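Local coordinates for protein sugar kinase (PDB 2RBC) that is a putative ribokinase-like sugar kinase of the pfkB family, which probably transfers a phosphate group from ATP to a carbohydrate substrate, at residues E60-E66 with F310-I314. Sequence-based numbering, arbitrary orientation.
Sequences EVLQIAE and FGGRI
I64 lays its CD1 over the centre of the R313 guanidinium, 3.8 Å above that plane, with its CG1 close to NH2. The arginine chain runs extended from CG to NE and turns side-on to the strand, so that both NE and NH2 reach the carbonyl oxygen of A65. R313 NE to A65 O is the shorter and straighter bond, 2.7 Å with an N-H...O angle of 157°; R313 NH2 meets A65 O at 3.0 Å and is more bent. Both donors lie in the carbonyl plane, and the oxygen sits in the guanidinium plane, fixing the group's rotation under I64. NH2 has a further hydrogen-bond partner in S105, and Y74 adds a cation-pi contact.

E66 meets the loop backbone instead. With CG between the backbone N and carbonyl carbon (chi1 61°) and the rest of the chain extended, E66 OE1 accepts the R313 backbone N-H almost straight, N to OE1 3.0 Å. G312, with no side chain, lets E66 OE1 come within 3.5 Å of its CA, and the G311 and G312 N-H groups both bond to D270 OD2. The D41 carboxylate lies close to E66 OE2, and a glycerol near the E66 side chain may mark a pocket.

Further along, L62 CD2 packs 3.6 Å from G311 CA, and I64 CD1 also touches I314 CB. At the other end the E60 carboxylate, salt-bridged to R45, slides past the F310 ring with the two planes 50° apart.

The small four-stranded sheet is consistent with the lid of ribokinase-like (pfkB-family) kinases. The contact ties its outer strand 60-66, paired antiparallel with 39-45, to the loop between helices 292-307 and 319-330; helices 68-78 and 93-104 pack near the arginine end, and V61 faces the second subunit.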
# COMPACT_ATOMS: atom_id res chain seq x y z
N GLU A 60 -10.44 7.65 -4.79
CA GLU A 60 -9.39 8.59 -4.45
C GLU A 60 -8.33 7.81 -3.69
O GLU A 60 -8.67 6.92 -2.91
CB GLU A 60 -9.96 9.71 -3.57
CG GLU A 60 -9.02 10.84 -3.34
CD GLU A 60 -9.69 12.02 -2.66
OE1 GLU A 60 -10.92 11.98 -2.47
OE2 GLU A 60 -8.95 12.96 -2.33
N VAL A 61 -7.06 8.09 -3.95
CA VAL A 61 -5.95 7.41 -3.25
C VAL A 61 -4.92 8.47 -2.83
O VAL A 61 -4.50 9.28 -3.63
CB VAL A 61 -5.27 6.30 -4.12
CG1 VAL A 61 -4.10 5.63 -3.39
CG2 VAL A 61 -6.32 5.25 -4.59
N LEU A 62 -4.52 8.43 -1.56
CA LEU A 62 -3.53 9.36 -1.02
C LEU A 62 -2.47 8.57 -0.28
O LEU A 62 -2.80 7.78 0.61
CB LEU A 62 -4.17 10.35 -0.04
CG LEU A 62 -3.32 11.44 0.69
CD1 LEU A 62 -2.76 12.48 -0.31
CD2 LEU A 62 -4.07 12.11 1.81
N GLN A 63 -1.22 8.81 -0.65
CA GLN A 63 -0.08 8.33 0.10
C GLN A 63 0.49 9.46 0.93
O GLN A 63 0.84 10.51 0.40
CB GLN A 63 0.97 7.77 -0.82
CG GLN A 63 0.48 6.53 -1.54
CD GLN A 63 1.61 5.76 -2.23
OE1 GLN A 63 2.14 6.21 -3.21
NE2 GLN A 63 1.92 4.58 -1.72
N ILE A 64 0.53 9.24 2.24
CA ILE A 64 0.91 10.26 3.20
C ILE A 64 1.73 9.67 4.36
O ILE A 64 1.36 8.66 4.97
CB ILE A 64 -0.35 11.11 3.67
CG1 ILE A 64 0.10 12.27 4.55
CG2 ILE A 64 -1.48 10.27 4.30
CD1 ILE A 64 -0.97 13.36 4.67
N ALA A 65 2.86 10.29 4.66
CA ALA A 65 3.65 9.91 5.82
C ALA A 65 3.01 10.55 7.05
O ALA A 65 2.81 11.77 7.12
CB ALA A 65 5.14 10.36 5.69
N GLU A 66 2.64 9.71 7.98
CA GLU A 66 1.97 10.14 9.17
C GLU A 66 2.23 9.11 10.28
O GLU A 66 3.29 8.54 10.34
CB GLU A 66 0.48 10.45 8.84
CG GLU A 66 -0.34 9.28 8.31
CD GLU A 66 -1.72 9.69 7.88
OE1 GLU A 66 -2.02 10.91 7.90
OE2 GLU A 66 -2.53 8.81 7.56
N PHE A 310 -11.03 14.69 4.01
CA PHE A 310 -10.43 13.39 3.74
C PHE A 310 -8.92 13.48 3.68
O PHE A 310 -8.35 14.30 2.96
CB PHE A 310 -10.90 12.82 2.39
CG PHE A 310 -10.14 11.60 1.98
CD1 PHE A 310 -10.39 10.37 2.60
CD2 PHE A 310 -9.14 11.67 1.03
CE1 PHE A 310 -9.68 9.27 2.26
CE2 PHE A 310 -8.42 10.55 0.70
CZ PHE A 310 -8.71 9.35 1.31
N GLY A 311 -8.25 12.59 4.42
CA GLY A 311 -6.85 12.32 4.16
C GLY A 311 -5.93 12.30 5.37
O GLY A 311 -4.83 12.81 5.29
N GLY A 312 -6.36 11.72 6.49
CA GLY A 312 -5.47 11.62 7.63
C GLY A 312 -5.12 12.96 8.23
O GLY A 312 -6.01 13.76 8.52
N ARG A 313 -3.83 13.24 8.37
CA ARG A 313 -3.36 14.52 8.88
C ARG A 313 -3.50 15.71 7.92
O ARG A 313 -3.33 16.86 8.35
CB ARG A 313 -1.90 14.41 9.34
CG ARG A 313 -0.87 14.10 8.27
CD ARG A 313 0.55 14.43 8.70
NE ARG A 313 1.51 14.11 7.68
CZ ARG A 313 1.90 14.92 6.69
NH1 ARG A 313 1.44 16.16 6.60
NH2 ARG A 313 2.73 14.47 5.77
N ILE A 314 -3.85 15.46 6.64
CA ILE A 314 -3.75 16.48 5.59
C ILE A 314 -4.70 17.64 5.84
O ILE A 314 -4.42 18.74 5.44
CB ILE A 314 -3.93 15.90 4.15
CG1 ILE A 314 -3.17 16.75 3.14
CG2 ILE A 314 -5.40 15.75 3.77
CD1 ILE A 314 -1.73 17.08 3.59